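PDB 4GNR: ABC transporter substrate-binding protein-branched chain amino acid transport from Streptococcus pneumoniae, which binds isoleucine and probably delivers branched-chain amino acids to an ABC transporter for uptake into the cell. Local coordinates for residues F178-L189 / E208-M219. Residues are numbered along the deposited sequence; the frame is centred on the assembly and turned at random. Where two conformers were deposited one is given.
Sequences FVAGDTDFQAAL and EAGKIVNQARGM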
ATOM      1  N   PHE A 178       0.330  20.023  -5.319  1.00 12.32           N
ATOM      2  CA  PHE A 178       1.195  20.233  -4.161  1.00 12.42           C
ATOM      3  C   PHE A 178       2.366  19.262  -4.457  1.00 12.23           C
ATOM      4  O   PHE A 178       2.351  18.522  -5.451  1.00 12.99           O
ATOM      5  CB  PHE A 178       0.587  19.924  -2.813  1.00 11.69           C
ATOM      6  CG  PHE A 178       0.098  18.499  -2.683  1.00 10.12           C
ATOM      7  CD1 PHE A 178       0.891  17.494  -2.123  1.00 10.25           C
ATOM      8  CD2 PHE A 178      -1.182  18.168  -3.115  1.00 10.13           C
ATOM      9  CE1 PHE A 178       0.419  16.212  -2.033  1.00  9.54           C
ATOM     10  CE2 PHE A 178      -1.657  16.880  -3.000  1.00  9.69           C
ATOM     11  CZ  PHE A 178      -0.857  15.903  -2.460  1.00  9.52           C
ATOM     12  N   VAL A 179       3.404  19.266  -3.634  1.00 13.05           N
ATOM     13  CA  VAL A 179       4.497  18.289  -3.829  1.00 14.07           C
ATOM     14  C   VAL A 179       4.873  17.650  -2.481  1.00 12.88           C
ATOM     15  O   VAL A 179       4.733  18.284  -1.432  1.00 12.93           O
ATOM     16  CB  VAL A 179       5.748  18.848  -4.503  1.00 15.24           C
ATOM     17  CG1 VAL A 179       5.417  19.362  -5.892  1.00 17.46           C
ATOM     18  CG2 VAL A 179       6.352  19.917  -3.666  1.00 16.67           C
ATOM     19  N   ALA A 180       5.334  16.402  -2.530  1.00 12.76           N
ATOM     20  CA  ALA A 180       5.758  15.719  -1.313  1.00 12.61           C
ATOM     21  C   ALA A 180       6.783  16.606  -0.602  1.00 12.26           C
ATOM     22  O   ALA A 180       7.678  17.191  -1.216  1.00 14.44           O
ATOM     23  CB  ALA A 180       6.333  14.356  -1.603  1.00 15.00           C
ATOM     24  N   GLY A 181       6.616  16.694   0.705  1.00 11.85           N
ATOM     25  CA  GLY A 181       7.477  17.502   1.565  1.00 11.95           C
ATOM     26  C   GLY A 181       6.823  18.812   1.975  1.00 11.88           C
ATOM     27  O   GLY A 181       7.209  19.429   2.986  1.00 13.31           O
ATOM     28  N   ASP A 182       5.851  19.254   1.187  1.00 12.46           N
ATOM     29  CA  ASP A 182       5.139  20.480   1.526  1.00 12.16           C
ATOM     30  C   ASP A 182       4.419  20.345   2.851  1.00 11.85           C
ATOM     31  O   ASP A 182       3.892  19.283   3.176  1.00 12.31           O
ATOM     32  CB  ASP A 182       4.052  20.842   0.493  1.00 12.78           C
ATOM     33  CG  ASP A 182       4.594  21.349  -0.833  1.00 13.79           C
ATOM     34  OD1 ASP A 182       5.805  21.647  -0.966  1.00 16.89           O
ATOM     35  OD2 ASP A 182       3.750  21.512  -1.756  1.00 14.73           O
ATOM     36  N   THR A 183       4.343  21.455   3.579  1.00 11.88           N
ATOM     37  CA  THR A 183       3.601  21.468   4.843  1.00 12.33           C
ATOM     38  C   THR A 183       2.548  22.611   4.877  1.00 12.04           C
ATOM     39  O   THR A 183       1.732  22.676   5.775  1.00 12.43           O
ATOM     40  CB  THR A 183       4.508  21.540   6.061  1.00 13.23           C
ATOM     41  OG1 THR A 183       5.125  22.818   6.055  1.00 15.54           O
ATOM     42  CG2 THR A 183       5.557  20.403   6.071  1.00 15.16           C
ATOM     43  N   ASP A 184       2.565  23.486   3.870  1.00 11.43           N
ATOM     44  CA  ASP A 184       1.658  24.667   3.737  1.00 11.13           C
ATOM     45  C   ASP A 184       0.825  24.497   2.472  1.00 10.55           C
ATOM     46  O   ASP A 184       1.386  24.437   1.375  1.00 12.71           O
ATOM     47  CB  ASP A 184       2.508  25.956   3.677  1.00 12.45           C
ATOM     48  CG  ASP A 184       1.702  27.250   3.467  1.00 13.64           C
ATOM     49  OD1 ASP A 184       0.527  27.240   3.094  1.00 14.99           O
ATOM     50  OD2 ASP A 184       2.302  28.339   3.644  1.00 18.98           O
ATOM     51  N   PHE A 185      -0.499  24.421   2.631  1.00  9.53           N
ATOM     52  CA  PHE A 185      -1.449  24.232   1.510  1.00  9.18           C
ATOM     53  C   PHE A 185      -2.478  25.372   1.450  1.00  8.90           C
ATOM     54  O   PHE A 185      -3.504  25.269   0.796  1.00  9.96           O
ATOM     55  CB  PHE A 185      -2.145  22.861   1.686  1.00  9.21           C
ATOM     56  CG  PHE A 185      -1.144  21.724   1.829  1.00  9.50           C
ATOM     57  CD1 PHE A 185      -0.610  21.093   0.722  1.00 10.37           C
ATOM     58  CD2 PHE A 185      -0.701  21.320   3.090  1.00  9.92           C
ATOM     59  CE1 PHE A 185       0.358  20.083   0.889  1.00 10.56           C
ATOM     60  CE2 PHE A 185       0.253  20.322   3.242  1.00 10.44           C
ATOM     61  CZ  PHE A 185       0.773  19.719   2.141  1.00 10.87           C
ATOM     62  N   GLN A 186      -2.164  26.464   2.122  1.00  9.52           N
ATOM     63  CA  GLN A 186      -3.105  27.572   2.268  1.00 10.00           C
ATOM     64  C   GLN A 186      -3.592  28.228   1.000  1.00 10.05           C
ATOM     65  O   GLN A 186      -4.789  28.452   0.815  1.00 10.59           O
ATOM     66  CB  GLN A 186      -2.505  28.626   3.221  1.00 10.48           C
ATOM     67  CG  GLN A 186      -2.284  28.123   4.626  1.00 11.41           C
ATOM     68  CD  GLN A 186      -3.588  27.872   5.342  1.00 11.90           C
ATOM     69  OE1 GLN A 186      -4.328  28.810   5.618  1.00 13.83           O
ATOM     70  NE2 GLN A 186      -3.842  26.633   5.712  1.00 12.03           N
ATOM     71  N   ALA A 187      -2.675  28.546   0.107  1.00 10.81           N
ATOM     72  CA  ALA A 187      -3.066  29.245  -1.128  1.00 11.76           C
ATOM     73  C   ALA A 187      -4.032  28.447  -1.968  1.00 11.39           C
ATOM     74  O   ALA A 187      -5.045  28.975  -2.448  1.00 12.23           O
ATOM     75  CB  ALA A 187      -1.829  29.632  -1.945  1.00 13.44           C
ATOM     76  N   ALA A 188      -3.708  27.184  -2.191  1.00 11.34           N
ATOM     77  CA  ALA A 188      -4.578  26.338  -3.000  1.00 11.99           C
ATOM     78  C   ALA A 188      -5.934  26.149  -2.350  1.00 11.15           C
ATOM     79  O   ALA A 188      -6.966  26.205  -3.010  1.00 12.56           O
ATOM     80  CB  ALA A 188      -3.924  24.994  -3.281  1.00 12.89           C
ATOM     81  N   LEU A 189      -5.926  25.858  -1.052  1.00 11.17           N
ATOM     82  CA  LEU A 189      -7.172  25.630  -0.341  1.00 11.10           C
ATOM     83  C   LEU A 189      -8.059  26.886  -0.357  1.00 11.06           C
ATOM     84  O   LEU A 189      -9.270  26.801  -0.534  1.00 13.06           O
ATOM     85  CB  LEU A 189      -6.890  25.103   1.066  1.00 10.51           C
ATOM     86  CG  LEU A 189      -6.345  23.678   1.136  1.00 11.28           C
ATOM     87  CD1 LEU A 189      -5.901  23.369   2.552  1.00 12.08           C
ATOM     88  CD2 LEU A 189      -7.407  22.672   0.673  1.00 13.12           C
ATOM     89  N   GLU A 208       1.392  14.494   3.431  1.00  8.06           N
ATOM     90  CA  GLU A 208       0.747  15.614   2.777  1.00  8.59           C
ATOM     91  C   GLU A 208      -0.785  15.539   2.907  1.00  8.39           C
ATOM     92  O   GLU A 208      -1.435  16.530   3.260  1.00  8.69           O
ATOM     93  CB  GLU A 208       1.145  15.721   1.310  1.00  9.13           C
ATOM     94  CG  GLU A 208       2.621  16.036   1.079  1.00  9.92           C
ATOM     95  CD  GLU A 208       3.566  14.903   1.497  1.00  9.63           C
ATOM     96  OE1 GLU A 208       3.303  13.737   1.153  1.00  9.53           O
ATOM     97  OE2 GLU A 208       4.610  15.232   2.122  1.00 11.32           O
ATOM     98  N   ALA A 209      -1.362  14.376   2.602  1.00  8.27           N
ATOM     99  CA  ALA A 209      -2.801  14.263   2.656  1.00  8.24           C
ATOM    100  C   ALA A 209      -3.366  14.594   4.033  1.00  8.15           C
ATOM    101  O   ALA A 209      -4.401  15.249   4.116  1.00  8.47           O
ATOM    102  CB  ALA A 209      -3.241  12.877   2.195  1.00  9.49           C
ATOM    103  N   GLY A 210      -2.719  14.137   5.090  1.00  8.10           N
ATOM    104  CA  GLY A 210      -3.233  14.430   6.423  1.00  8.23           C
ATOM    105  C   GLY A 210      -3.191  15.924   6.732  1.00  8.22           C
ATOM    106  O   GLY A 210      -4.117  16.488   7.328  1.00  9.14           O
ATOM    107  N   LYS A 211      -2.095  16.580   6.350  1.00  8.36           N
ATOM    108  CA  LYS A 211      -1.971  18.048   6.542  1.00  8.63           C
ATOM    109  C   LYS A 211      -3.012  18.798   5.695  1.00  8.36           C
ATOM    110  O   LYS A 211      -3.556  19.810   6.121  1.00  9.29           O
ATOM    111  CB  LYS A 211      -0.553  18.506   6.230  1.00  9.08           C
ATOM    112  CG  LYS A 211       0.487  17.990   7.215  1.00  9.19           C
ATOM    113  CD  LYS A 211       1.887  18.466   6.862  1.00 10.59           C
ATOM    114  CE  LYS A 211       2.987  17.891   7.757  1.00 11.57           C
ATOM    115  NZ  LYS A 211       3.169  16.420   7.544  1.00 13.20           N
ATOM    116  N   ILE A 212      -3.272  18.319   4.481  1.00  8.33           N
ATOM    117  CA  ILE A 212      -4.293  18.916   3.605  1.00  8.48           C
ATOM    118  C   ILE A 212      -5.670  18.833   4.285  1.00  9.03           C
ATOM    119  O   ILE A 212      -6.414  19.814   4.313  1.00  9.65           O
ATOM    120  CB  ILE A 212      -4.290  18.256   2.225  1.00  8.61           C
ATOM    121  CG1 ILE A 212      -3.027  18.674   1.452  1.00  8.59           C
ATOM    122  CG2 ILE A 212      -5.573  18.597   1.463  1.00  9.60           C
ATOM    123  CD1 ILE A 212      -2.744  17.825   0.246  1.00  9.52           C
ATOM    124  N   VAL A 213      -6.009  17.661   4.815  1.00  8.88           N
ATOM    125  CA  VAL A 213      -7.287  17.500   5.519  1.00  9.72           C
ATOM    126  C   VAL A 213      -7.359  18.471   6.710  1.00  9.49           C
ATOM    127  O   VAL A 213      -8.352  19.154   6.928  1.00 10.77           O
ATOM    128  CB  VAL A 213      -7.459  16.049   5.991  1.00  9.84           C
ATOM    129  CG1 VAL A 213      -8.638  15.945   6.949  1.00 10.90           C
ATOM    130  CG2 VAL A 213      -7.653  15.149   4.764  1.00 10.54           C
ATOM    131  N   ASN A 214      -6.256  18.523   7.439  0.50  9.57           N
ATOM    132  CA  ASN A 214      -6.138  19.379   8.602  0.50  9.90           C
ATOM    133  C   ASN A 214      -6.428  20.847   8.297  0.50  9.78           C
ATOM    134  O   ASN A 214      -7.171  21.544   9.001  0.50 10.79           O
ATOM    135  CB  ASN A 214      -4.720  19.291   9.130  0.50  9.72           C
ATOM    136  CG  ASN A 214      -4.540  20.131  10.342  0.50 10.81           C
ATOM    137  OD1 ASN A 214      -4.077  21.251  10.231  0.50 12.30           O
ATOM    138  ND2 ASN A 214      -5.072  19.685  11.467  0.50 11.79           N
ATOM    139  N   GLN A 215      -5.757  21.323   7.262  1.00  9.12           N
ATOM    140  CA  GLN A 215      -5.893  22.711   6.820  1.00  9.26           C
ATOM    141  C   GLN A 215      -7.226  23.009   6.130  1.00  9.41           C
ATOM    142  O   GLN A 215      -7.796  24.099   6.300  1.00 10.01           O
ATOM    143  CB  GLN A 215      -4.700  23.106   5.970  1.00  9.18           C
ATOM    144  CG  GLN A 215      -3.419  23.152   6.806  1.00  9.57           C
ATOM    145  CD  GLN A 215      -2.146  23.386   6.018  1.00  9.67           C
ATOM    146  OE1 GLN A 215      -2.105  24.204   5.103  1.00 10.33           O
ATOM    147  NE2 GLN A 215      -1.072  22.684   6.416  1.00 10.37           N
ATOM    148  N   ALA A 216      -7.731  22.061   5.358  1.00  9.54           N
ATOM    149  CA  ALA A 216      -9.011  22.245   4.663  1.00  9.72           C
ATOM    150  C   ALA A 216     -10.132  22.391   5.676  1.00  9.51           C
ATOM    151  O   ALA A 216     -10.915  23.349   5.640  1.00 10.06           O
ATOM    152  CB  ALA A 216      -9.284  21.081   3.697  1.00 10.12           C
ATOM    153  N   ARG A 217     -10.206  21.434   6.582  1.00 10.04           N
ATOM    154  CA  ARG A 217     -11.241  21.455   7.616  1.00 10.79           C
ATOM    155  C   ARG A 217     -11.065  22.695   8.496  1.00 10.60           C
ATOM    156  O   ARG A 217     -12.041  23.339   8.890  1.00 11.69           O
ATOM    157  CB  ARG A 217     -11.145  20.152   8.399  1.00 11.60           C
ATOM    158  CG  ARG A 217     -11.386  18.889   7.551  1.00 12.55           C
ATOM    159  CD  ARG A 217     -12.857  18.630   7.346  1.00 13.90           C
ATOM    160  NE  ARG A 217     -13.120  17.404   6.550  1.00 12.47           N
ATOM    161  CZ  ARG A 217     -13.424  17.339   5.248  1.00 10.46           C
ATOM    162  NH1 ARG A 217     -13.489  18.426   4.501  1.00 11.20           N
ATOM    163  NH2 ARG A 217     -13.708  16.170   4.705  1.00  9.90           N
ATOM    164  N   GLY A 218      -9.812  23.054   8.776  1.00 10.38           N
ATOM    165  CA  GLY A 218      -9.527  24.234   9.604  1.00 11.03           C
ATOM    166  C   GLY A 218     -10.076  25.517   8.998  1.00 11.11           C
ATOM    167  O   GLY A 218     -10.483  26.433   9.716  1.00 12.22           O
ATOM    168  N   MET A 219     -10.063  25.618   7.678  1.00 11.63           N
ATOM    169  CA  MET A 219     -10.596  26.814   7.042  1.00 12.58           C
ATOM    170  C   MET A 219     -12.068  26.681   6.630  1.00 12.29           C
ATOM    171  O   MET A 219     -12.593  27.509   5.881  1.00 15.26           O
ATOM    172  CB  MET A 219      -9.738  27.353   5.916  1.00 14.19           C
ATOM    173  CG  MET A 219      -9.714  26.482   4.726  1.00 13.53           C
ATOM    174  SD  MET A 219      -8.866  27.257   3.307  1.00 15.80           S
ATOM    175  CE  MET A 219      -7.207  27.362   3.942  1.00 17.22           C
TER
HETATM  176  O   HOH W   1       4.463  16.926   4.390  1.00 17.27           O
HETATM  177  O   HOH W   2      -6.180  26.144   7.318  1.00 13.33           O
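Q215 sets CG beside its backbone N (chi1 -67°) and then runs extended, which carries its amide across to the loop before helix 186-193. E208 instead bends at chi2 (68°), which brings its carboxylate alongside A180 and G181 in the type II turn V179-D182. The Q215 amide works at both ends. NE2 donates to T183 O at 2.9 Å, with that oxygen close to the amide plane. OE1 accepts from F185 N at 3.0 Å and from Q186 NE2, and the two donors come from opposite faces of the amide. These three bonds should fix the rotation of the Q215 amide. Q186 NE2 also reaches Q215 O through a water. At the other end, G181 N meets E208 OE2 at 2.9 Å, from above the carboxylate plane. A second water links E208 OE2 to D182 O.

Between these polar ends, I212 packs against two adjoining rings by CH-pi contacts. Its CG1 sits over the centre of the F185 ring, 3.5 Å from the centroid, and CD1 lies over a face of F178, offset toward its rim. L189 CD1 packs on Q215 CB at 3.6 Å, and M219 CE touches L189 CB. Y149 of strand 145-151 contacts both rings and I212. The contact joins the end of edge strand 171-178, the loop after it and the start of helix 186-193 to helix 206-218, packing of neighbouring elements in the alternating beta-alpha lobe of a periplasmic-binding-protein fold.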